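Local atomic coordinates of glycerol kinase, putative (Plasmodium falciparum, PDB entry 2W40), a protein that probably phosphorylates glycerol with ATP to give sn-glycerol 3-phosphate, as a glycerol kinase of the FGGY sugar kinase family. Residues C[173-178]-C[232-237]; C[228-231]-C[237-240]; C[342-347]-C[373-378]; C[383-388]-C[415-420]. All coordinates share one frame; numbering follows the deposited sequence.

Contact 1 of 4, residues C[173-178]-C[232-237]; sequences FNLTKG and EHVPDY. With EDO (1,2-ethanediol), chain B.
The end of helix 167-176 meets the loop between strands 225-228 and 241-247 through two side-chain pairs, Lys177 with Glu232 and Leu175 with Val234. Both elements belong to the N-terminal FGGY region. The helix closes in a Schellman motif. Lys177 has left helical geometry with a positive phi of 58°, and Gly178 N bonds back to Phe173 O at 2.9 Å. This turn directs the Lys177 side chain at the loop. Its chain bends twice, at chi3 and chi4, and brings NZ to 2.7 Å from Glu232 OE1. The pair is a salt bridge. The ammonium group uses the syn lone pair of OE1, on the side of the other carboxylate oxygen. Glu232 bends at chi2 (-84°), and the two chains meet at about a right angle. Both residues are exposed, so solvent probably weakens the charge attraction.

Deeper in, the contact is apolar. Leu175 CD2 lies 4.1 Å from Val234 CG2, and these side chains also cross nearly perpendicularly. Leu175 packs further on Ile81 and Ile242, from strands 74-83 and 241-247. Val234 rests on Tyr57 and Asn61 of helix 49-70. An ion pair on the surface above a small aliphatic pair thus joins a Schellman-capped helix end to a loop between antiparallel strands.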
# COMPACT_ATOMS: atom_id res chain seq x y z
N PHE C 173 22.23 -35.11 2.73
CA PHE C 173 22.93 -35.43 3.98
C PHE C 173 22.00 -36.14 4.95
O PHE C 173 22.38 -37.17 5.53
CB PHE C 173 23.46 -34.14 4.56
CG PHE C 173 24.15 -34.28 5.85
CD1 PHE C 173 25.54 -34.44 5.85
CD2 PHE C 173 23.41 -34.37 7.04
CE1 PHE C 173 26.20 -34.62 7.08
CE2 PHE C 173 24.11 -34.48 8.30
CZ PHE C 173 25.47 -34.60 8.29
N ASN C 174 20.79 -35.64 5.12
CA ASN C 174 19.90 -36.28 6.04
C ASN C 174 19.39 -37.61 5.54
O ASN C 174 19.34 -38.57 6.26
CB ASN C 174 18.76 -35.34 6.40
CG ASN C 174 19.17 -34.24 7.31
OD1 ASN C 174 19.32 -33.08 6.92
ND2 ASN C 174 19.28 -34.54 8.54
N LEU C 175 18.98 -37.66 4.29
CA LEU C 175 18.42 -38.95 3.72
C LEU C 175 19.41 -40.12 3.73
O LEU C 175 19.04 -41.27 4.00
CB LEU C 175 17.88 -38.76 2.32
CG LEU C 175 16.56 -37.99 2.23
CD1 LEU C 175 16.37 -37.52 0.77
CD2 LEU C 175 15.39 -38.91 2.77
N THR C 176 20.67 -39.79 3.48
CA THR C 176 21.77 -40.73 3.34
C THR C 176 22.54 -40.98 4.64
O THR C 176 23.42 -41.80 4.66
CB THR C 176 22.76 -40.35 2.21
OG1 THR C 176 23.52 -39.20 2.63
CG2 THR C 176 22.13 -40.18 0.88
N LYS C 177 22.20 -40.25 5.73
CA LYS C 177 22.90 -40.29 6.98
C LYS C 177 24.37 -39.91 6.84
O LYS C 177 25.25 -40.52 7.44
CB LYS C 177 22.69 -41.63 7.71
CG LYS C 177 21.25 -41.91 7.97
CD LYS C 177 21.11 -43.20 8.82
CE LYS C 177 21.54 -42.98 10.23
NZ LYS C 177 20.71 -41.85 10.90
N GLY C 178 24.62 -38.88 6.04
CA GLY C 178 25.95 -38.19 6.09
C GLY C 178 26.63 -37.85 4.80
O GLY C 178 27.66 -37.18 4.85
N GLU C 232 16.32 -43.54 9.19
CA GLU C 232 15.31 -44.35 9.90
C GLU C 232 13.92 -43.71 9.92
O GLU C 232 12.89 -44.39 10.25
CB GLU C 232 15.80 -44.55 11.35
CG GLU C 232 16.02 -43.19 12.09
CD GLU C 232 17.44 -42.47 11.82
OE1 GLU C 232 18.31 -43.03 11.07
OE2 GLU C 232 17.65 -41.32 12.37
N HIS C 233 13.84 -42.42 9.55
CA HIS C 233 12.55 -41.76 9.44
C HIS C 233 11.73 -42.18 8.27
O HIS C 233 10.58 -41.85 8.29
CB HIS C 233 12.70 -40.24 9.42
CG HIS C 233 13.38 -39.72 10.63
ND1 HIS C 233 12.83 -39.77 11.90
CD2 HIS C 233 14.63 -39.23 10.78
CE1 HIS C 233 13.70 -39.25 12.76
NE2 HIS C 233 14.80 -38.92 12.10
N VAL C 234 12.32 -42.83 7.26
CA VAL C 234 11.70 -43.20 5.97
C VAL C 234 12.07 -44.67 5.66
O VAL C 234 12.71 -45.03 4.69
CB VAL C 234 12.02 -42.23 4.83
CG1 VAL C 234 11.21 -40.92 5.02
CG2 VAL C 234 13.54 -41.98 4.79
N PRO C 235 11.59 -45.55 6.53
CA PRO C 235 12.03 -46.96 6.50
C PRO C 235 11.66 -47.70 5.23
O PRO C 235 12.47 -48.58 4.76
CB PRO C 235 11.37 -47.53 7.75
CG PRO C 235 10.27 -46.66 8.02
CD PRO C 235 10.71 -45.29 7.67
N ASP C 236 10.53 -47.38 4.60
CA ASP C 236 10.17 -48.01 3.31
C ASP C 236 11.10 -47.66 2.16
O ASP C 236 11.03 -48.22 1.05
CB ASP C 236 8.71 -47.67 2.93
CG ASP C 236 7.70 -48.49 3.72
OD1 ASP C 236 8.05 -49.24 4.65
OD2 ASP C 236 6.56 -48.48 3.30
N TYR C 237 11.83 -46.57 2.33
CA TYR C 237 12.78 -46.09 1.31
C TYR C 237 14.22 -46.59 1.47
O TYR C 237 15.10 -46.18 0.74
CB TYR C 237 12.75 -44.59 1.32
CG TYR C 237 11.45 -44.03 0.86
CD1 TYR C 237 11.30 -43.60 -0.47
CD2 TYR C 237 10.41 -43.83 1.75
CE1 TYR C 237 10.10 -43.03 -0.91
CE2 TYR C 237 9.25 -43.24 1.35
CZ TYR C 237 9.06 -42.84 -0.00
OH TYR C 237 7.90 -42.21 -0.48
C1 EDO B . 24.69 -43.54 0.88
O1 EDO B . 23.95 -43.82 2.32
C2 EDO B . 25.90 -44.30 0.38
O2 EDO B . 25.83 -45.17 -0.80

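Contact 2 of 4, residues C[228-231]-C[237-240]; sequences LVKS and YLNI. With EDO (1,2-ethanediol), chain B.
Val229 carries the contact through its backbone, with one bond in each direction. Its N donates to Ile240 O at 3.0 Å, nearly straight at 174°. Its O accepts from Asn239 N at 2.8 Å. Leu238 CA adds a CA-H...O contact to the same oxygen.

Side chains pack on both the inner and outer sides of this backbone pair. Val229 CB sits 3.3 Å from Tyr237 O, and CG1 reaches Tyr237 CB at 3.9 Å. These two side chains lie side by side and point the same way. On the outer side, Lys230 leaves its backbone away from the other segment, but its chain folds back at chi2 (-67°). NZ then meets Asn239 OD1 at 2.7 Å, in the amide plane and on a lone pair. The aliphatic part of the lysine is used too, with CD 3.6 Å from Leu238 CD1. Leu228 CD1 also comes to 3.5 Å from Asn239 OD1, at about a right angle to the approach of Lys230 NZ.

The partner segment is shaped by a type II beta turn from Tyr237 to Ile240, closed by Ile240 N to Tyr237 O. Leu238 and Asn239 are its central residues. Leu238 psi (127°) orients the peptide whose N-H meets Val229 O, and Asn239 has a positive phi. Farther out, Tyr237 OH bonds to Met60 O, while Val229 and Ile240 pack on Ile79 of strand 74-83. Val229 faces both Asn239 and Ile240, a G1 beta bulge combined with the type II turn, beside the outermost strand 225-228 and its antiparallel partner 241-247.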
# COMPACT_ATOMS: atom_id res chain seq x y z
N LEU C 228 22.53 -43.89 -1.13
CA LEU C 228 21.41 -44.70 -0.70
C LEU C 228 20.68 -44.05 0.45
O LEU C 228 21.26 -43.58 1.42
CB LEU C 228 21.90 -46.08 -0.23
CG LEU C 228 22.62 -47.05 -1.10
CD1 LEU C 228 23.13 -48.29 -0.28
CD2 LEU C 228 21.80 -47.45 -2.39
N VAL C 229 19.36 -44.04 0.37
CA VAL C 229 18.55 -43.63 1.52
C VAL C 229 18.77 -44.67 2.65
O VAL C 229 18.58 -45.93 2.44
CB VAL C 229 17.04 -43.52 1.21
CG1 VAL C 229 16.25 -43.18 2.46
CG2 VAL C 229 16.85 -42.43 0.09
N LYS C 230 19.11 -44.12 3.83
CA LYS C 230 19.29 -44.88 5.01
C LYS C 230 18.56 -44.32 6.23
O LYS C 230 18.57 -44.99 7.31
CB LYS C 230 20.78 -45.02 5.37
CG LYS C 230 21.62 -45.74 4.34
CD LYS C 230 21.23 -47.22 4.22
CE LYS C 230 22.36 -48.18 3.70
NZ LYS C 230 22.02 -49.66 3.75
N SER C 231 17.97 -43.12 6.12
CA SER C 231 17.32 -42.53 7.26
C SER C 231 16.24 -43.39 7.88
O SER C 231 15.29 -43.80 7.21
CB SER C 231 16.77 -41.12 7.04
OG SER C 231 16.06 -40.66 8.16
N TYR C 237 11.83 -46.57 2.33
CA TYR C 237 12.78 -46.09 1.31
C TYR C 237 14.22 -46.59 1.47
O TYR C 237 15.10 -46.18 0.74
CB TYR C 237 12.75 -44.59 1.32
CG TYR C 237 11.45 -44.03 0.86
CD1 TYR C 237 11.30 -43.60 -0.47
CD2 TYR C 237 10.41 -43.83 1.75
CE1 TYR C 237 10.10 -43.03 -0.91
CE2 TYR C 237 9.25 -43.24 1.35
CZ TYR C 237 9.06 -42.84 -0.00
OH TYR C 237 7.90 -42.21 -0.48
N LEU C 238 14.42 -47.50 2.43
CA LEU C 238 15.71 -48.07 2.67
C LEU C 238 16.35 -48.60 1.38
O LEU C 238 15.77 -49.43 0.66
CB LEU C 238 15.67 -49.16 3.72
CG LEU C 238 17.06 -49.79 4.04
CD1 LEU C 238 18.04 -48.83 4.76
CD2 LEU C 238 16.76 -51.14 4.84
N ASN C 239 17.59 -48.15 1.10
CA ASN C 239 18.38 -48.54 -0.04
C ASN C 239 17.87 -48.16 -1.45
O ASN C 239 18.36 -48.63 -2.47
CB ASN C 239 18.74 -50.03 -0.03
CG ASN C 239 19.63 -50.42 1.09
OD1 ASN C 239 20.45 -49.60 1.56
ND2 ASN C 239 19.48 -51.65 1.58
N ILE C 240 16.94 -47.21 -1.47
CA ILE C 240 16.52 -46.58 -2.70
C ILE C 240 17.57 -45.51 -3.02
O ILE C 240 17.90 -44.72 -2.13
CB ILE C 240 15.14 -45.93 -2.54
CG1 ILE C 240 14.06 -46.99 -2.24
CG2 ILE C 240 14.75 -45.19 -3.75
CD1 ILE C 240 13.97 -48.13 -3.26
C1 EDO B . 24.69 -43.54 0.88
O1 EDO B . 23.95 -43.82 2.32
C2 EDO B . 25.90 -44.30 0.38
O2 EDO B . 25.83 -45.17 -0.80

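Contact 3 of 4, residues C[342-347]-C[373-378]; sequences NTTGVI and FNTERS. With EDO (1,2-ethanediol), chain J.
Thr344, Asn374 and Thr375 meet through one water. This water donates to Thr344 OG1 at 2.6 Å and to Asn374 OD1 at 3.0 Å. It also bonds to Thr375 OG1 at 2.7 Å. Three side-chain oxygens therefore grip it, and it bridges Thr344 OG1 and Thr375 OG1, which are 4.2 Å apart. Thr344 OG1 in turn donates to Thr343 O. The other end of the Asn374 amide is held across the subunit interface, where ND2 bonds to Cys39 O of the second subunit.

The direct contacts are few and apolar in part. Val346 CG2 lies 3.9 Å from Thr375 OG1 and close to its methyl CG2. The threonine turns its hydroxyl beside its own backbone N (chi1 -53°), where OG1 also bonds to Thr372 N. Thr344 CG2 stands 4.1 Å from Asn374 OD1, the two side chains meeting at a slant.

Bonds within 342-347 shape its side of the contact. A type I' beta turn runs from Thr343 to Val346, and Thr344 and Gly345 both have positive phi. Asn342 OD1 accepts from Thr344 N at 2.9 Å, an Asx turn. Thr343 OG1 donates to Val346 O at 2.7 Å, on a lone pair.

The turn precedes strand 347-349, whose Ile347 pairs with Tyr369 of strand 366-371. Segment 373-378 leads from that same strand into helix 377-403, with Glu376 at its N-cap. Val346 packs between strand 366-371, on Ile368 and Met371, and helix 377-403, on Ala383.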
# COMPACT_ATOMS: atom_id res chain seq x y z
N ASN C 342 -8.07 -2.32 -15.25
CA ASN C 342 -6.86 -1.49 -15.12
C ASN C 342 -6.69 -1.18 -13.60
O ASN C 342 -7.54 -1.57 -12.74
CB ASN C 342 -6.92 -0.24 -16.04
CG ASN C 342 -8.03 0.72 -15.61
OD1 ASN C 342 -8.11 1.12 -14.45
ND2 ASN C 342 -8.97 0.99 -16.51
N THR C 343 -5.56 -0.58 -13.25
CA THR C 343 -5.28 -0.31 -11.86
C THR C 343 -5.62 1.10 -11.43
O THR C 343 -5.27 1.48 -10.28
CB THR C 343 -3.76 -0.49 -11.61
OG1 THR C 343 -3.04 0.50 -12.37
CG2 THR C 343 -3.29 -1.95 -11.92
N THR C 344 -6.27 1.84 -12.37
CA THR C 344 -6.51 3.30 -12.32
C THR C 344 -5.23 4.12 -12.01
O THR C 344 -5.25 5.15 -11.28
CB THR C 344 -7.58 3.63 -11.36
OG1 THR C 344 -7.06 3.53 -10.08
CG2 THR C 344 -8.73 2.66 -11.44
N GLY C 345 -4.18 3.68 -12.68
CA GLY C 345 -2.89 4.30 -12.72
C GLY C 345 -2.06 3.97 -11.49
O GLY C 345 -0.98 4.48 -11.41
N VAL C 346 -2.58 3.16 -10.59
CA VAL C 346 -1.74 2.68 -9.48
C VAL C 346 -0.58 1.83 -10.02
O VAL C 346 -0.78 0.99 -10.94
CB VAL C 346 -2.55 1.87 -8.43
CG1 VAL C 346 -1.64 1.20 -7.32
CG2 VAL C 346 -3.62 2.85 -7.77
N ILE C 347 0.62 2.02 -9.46
CA ILE C 347 1.76 1.22 -9.77
C ILE C 347 2.29 0.71 -8.49
O ILE C 347 2.41 1.46 -7.49
CB ILE C 347 2.86 2.00 -10.57
CG1 ILE C 347 2.28 2.54 -11.85
CG2 ILE C 347 4.14 1.19 -10.72
CD1 ILE C 347 3.02 3.52 -12.51
N PHE C 373 -9.18 7.74 -3.36
CA PHE C 373 -10.24 7.13 -2.56
C PHE C 373 -11.01 6.00 -3.32
O PHE C 373 -11.58 5.08 -2.71
CB PHE C 373 -11.18 8.13 -1.99
CG PHE C 373 -10.64 8.92 -0.86
CD1 PHE C 373 -10.17 8.33 0.28
CD2 PHE C 373 -10.60 10.31 -0.97
CE1 PHE C 373 -9.64 9.13 1.35
CE2 PHE C 373 -10.09 11.07 0.09
CZ PHE C 373 -9.66 10.50 1.23
N ASN C 374 -11.01 6.11 -4.65
CA ASN C 374 -11.61 5.07 -5.52
C ASN C 374 -10.83 3.73 -5.53
O ASN C 374 -11.40 2.67 -5.84
CB ASN C 374 -11.75 5.65 -6.91
CG ASN C 374 -12.25 4.62 -7.94
OD1 ASN C 374 -11.43 4.14 -8.72
ND2 ASN C 374 -13.55 4.21 -7.86
N THR C 375 -9.51 3.80 -5.20
CA THR C 375 -8.64 2.60 -5.23
C THR C 375 -9.12 1.61 -4.19
O THR C 375 -9.40 1.95 -3.06
CB THR C 375 -7.17 2.99 -4.95
OG1 THR C 375 -6.81 4.03 -5.88
CG2 THR C 375 -6.21 1.73 -4.97
N GLU C 376 -9.16 0.33 -4.61
CA GLU C 376 -9.59 -0.79 -3.82
C GLU C 376 -8.48 -1.81 -3.77
O GLU C 376 -7.51 -1.77 -4.53
CB GLU C 376 -10.77 -1.53 -4.48
CG GLU C 376 -11.92 -0.66 -4.78
CD GLU C 376 -13.21 -1.39 -4.75
OE1 GLU C 376 -13.23 -2.66 -4.60
OE2 GLU C 376 -14.20 -0.67 -4.85
N ARG C 377 -8.66 -2.77 -2.87
CA ARG C 377 -7.72 -3.92 -2.76
C ARG C 377 -7.39 -4.52 -4.12
O ARG C 377 -6.23 -4.81 -4.46
CB ARG C 377 -8.36 -5.08 -1.93
CG ARG C 377 -8.59 -4.82 -0.60
CD ARG C 377 -8.95 -6.06 0.15
NE ARG C 377 -10.22 -6.71 -0.18
CZ ARG C 377 -10.45 -7.98 0.11
NH1 ARG C 377 -9.52 -8.71 0.76
NH2 ARG C 377 -11.64 -8.56 -0.18
N SER C 378 -8.43 -4.72 -4.89
CA SER C 378 -8.33 -5.30 -6.23
C SER C 378 -7.31 -4.58 -7.11
O SER C 378 -6.52 -5.21 -7.79
CB SER C 378 -9.71 -5.32 -6.93
OG SER C 378 -10.08 -3.97 -7.38
C1 EDO J . -12.47 9.14 -5.43
O1 EDO J . -11.25 8.84 -5.83
C2 EDO J . -12.28 10.41 -4.63
O2 EDO J . -13.24 10.19 -3.66
O HOH W 1 -8.50 3.96 -8.01

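Contact 4 of 4, residues C[383-388]-C[415-420]; sequences ALLEGI and GGMTKN. With EDO (1,2-ethanediol), chain D.
Met417 reaches across to Leu385 and Ile388 of helix 377-403, and these three side chains make up the packed part of the contact. Ile388 and Met417 meet tip to tip, with Ile388 CD1 4.0 Å from Met417 SD. Leu385 CD2 lies farther off, 4.4 Å from Met417 CE. The methionine is extended beyond CG (chi2 -174°, chi3 -179°), which lets it span a gap of 9.8 Å between Leu385 CA and Met417 CA. Phe423 packs against both Ile388 and Met417.

The far side of 415-420 is open at Gly416 and Lys419. Gly416 belongs to an ADP site seen for this protein, though this chain holds no ADP. Lys419 donates from NZ to Thr418 OG1 at 2.7 Å. Thr418 itself is buried against Met424 and Val437. Thr418 OG1 donates to Gly415 O at 2.7 Å, and Thr418 N bonds to the same oxygen. These last two bonds help hold the start of the 3-10 segment 416-419.

The 3-10 turn links strand 411-414 to helix 421-431, and Asn420 caps that helix through OD1 to Phe423 N. Leu385 also packs on Ala333 and Met337, so helix 333-339 flanks the contact beside helices 377-403 and 421-431.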
# COMPACT_ATOMS: atom_id res chain seq x y z
N ALA C 383 -1.93 -4.35 -9.51
CA ALA C 383 -0.74 -3.52 -9.80
C ALA C 383 0.51 -4.42 -9.46
O ALA C 383 1.54 -4.37 -10.10
CB ALA C 383 -0.75 -2.17 -8.91
N LEU C 384 0.39 -5.19 -8.37
CA LEU C 384 1.55 -6.06 -7.95
C LEU C 384 1.83 -7.07 -9.14
O LEU C 384 2.98 -7.23 -9.59
CB LEU C 384 1.35 -6.80 -6.65
CG LEU C 384 2.52 -7.67 -6.25
CD1 LEU C 384 2.89 -7.61 -4.76
CD2 LEU C 384 2.34 -9.13 -6.73
N LEU C 385 0.74 -7.61 -9.69
CA LEU C 385 0.82 -8.60 -10.78
C LEU C 385 1.38 -7.96 -12.02
O LEU C 385 2.31 -8.46 -12.67
CB LEU C 385 -0.56 -9.18 -11.00
CG LEU C 385 -1.03 -10.09 -9.86
CD1 LEU C 385 -2.48 -10.55 -10.21
CD2 LEU C 385 -0.10 -11.28 -9.60
N GLU C 386 0.92 -6.74 -12.31
CA GLU C 386 1.49 -5.98 -13.40
C GLU C 386 2.96 -5.75 -13.22
O GLU C 386 3.72 -5.81 -14.20
CB GLU C 386 0.73 -4.69 -13.65
CG GLU C 386 -0.74 -4.82 -14.12
CD GLU C 386 -1.31 -3.49 -14.67
OE1 GLU C 386 -0.63 -2.40 -14.57
OE2 GLU C 386 -2.47 -3.52 -15.20
N GLY C 387 3.35 -5.39 -12.02
CA GLY C 387 4.80 -5.21 -11.71
C GLY C 387 5.69 -6.42 -12.00
O GLY C 387 6.85 -6.28 -12.32
N ILE C 388 5.14 -7.64 -11.95
CA ILE C 388 5.87 -8.84 -12.40
C ILE C 388 6.21 -8.71 -13.87
O ILE C 388 7.36 -8.91 -14.29
CB ILE C 388 5.11 -10.14 -12.03
CG1 ILE C 388 4.78 -10.23 -10.50
CG2 ILE C 388 5.88 -11.41 -12.59
CD1 ILE C 388 3.89 -11.41 -10.12
N GLY C 415 4.22 -22.62 -14.54
CA GLY C 415 3.89 -22.21 -13.15
C GLY C 415 2.43 -21.99 -12.91
O GLY C 415 1.64 -21.75 -13.78
N GLY C 416 2.05 -21.99 -11.65
CA GLY C 416 0.68 -21.70 -11.35
C GLY C 416 0.01 -20.52 -12.00
O GLY C 416 -1.10 -20.61 -12.51
N MET C 417 0.71 -19.39 -12.01
CA MET C 417 0.19 -18.20 -12.55
C MET C 417 -0.05 -18.23 -14.05
O MET C 417 -0.78 -17.44 -14.57
CB MET C 417 1.23 -17.09 -12.25
CG MET C 417 1.30 -16.60 -10.80
SD MET C 417 2.46 -15.16 -10.66
CE MET C 417 2.27 -14.96 -8.86
N THR C 418 0.55 -19.23 -14.75
CA THR C 418 0.40 -19.31 -16.20
C THR C 418 -1.00 -19.80 -16.59
O THR C 418 -1.38 -19.75 -17.77
CB THR C 418 1.53 -20.21 -16.82
OG1 THR C 418 1.25 -21.55 -16.43
CG2 THR C 418 2.95 -19.79 -16.38
N LYS C 419 -1.78 -20.24 -15.62
CA LYS C 419 -3.22 -20.55 -15.88
C LYS C 419 -4.18 -19.35 -15.89
O LYS C 419 -5.33 -19.48 -16.28
CB LYS C 419 -3.67 -21.59 -14.84
CG LYS C 419 -2.77 -22.83 -14.87
CD LYS C 419 -2.62 -23.40 -16.30
CE LYS C 419 -1.39 -24.31 -16.50
NZ LYS C 419 -0.30 -23.67 -17.21
N ASN C 420 -3.67 -18.17 -15.43
CA ASN C 420 -4.41 -16.93 -15.28
C ASN C 420 -4.24 -16.28 -16.64
O ASN C 420 -3.20 -15.66 -16.95
CB ASN C 420 -3.79 -16.17 -14.11
CG ASN C 420 -4.34 -14.81 -13.89
OD1 ASN C 420 -4.96 -14.19 -14.77
ND2 ASN C 420 -4.09 -14.29 -12.63
C1 EDO D . 0.33 0.51 -15.86
O1 EDO D . -0.22 -0.68 -16.47
C2 EDO D . -0.76 1.19 -15.01
O2 EDO D . -1.87 1.66 -15.85

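How the contacts relate
Contacts 1 and 2 lie in the N-terminal FGGY region, and contacts 3 and 4 in the C-terminal one, on the opposite side of the chain's centre. Contacts 1 and 2 adjoin and share Tyr237; Leu175 O probably accepts from both Lys230 N and Ser231 N. Contacts 3 and 4 both use helix 377-403, and Thr343 packs on Ala383 and Glu386 between them. Contact 4 is buried and purely apolar across its segments. The others are partly buried and more polar: a salt bridge in contact 1, backbone pairing in contact 2, a water bridge in contact 3. Contact 3 alone touches the second subunit.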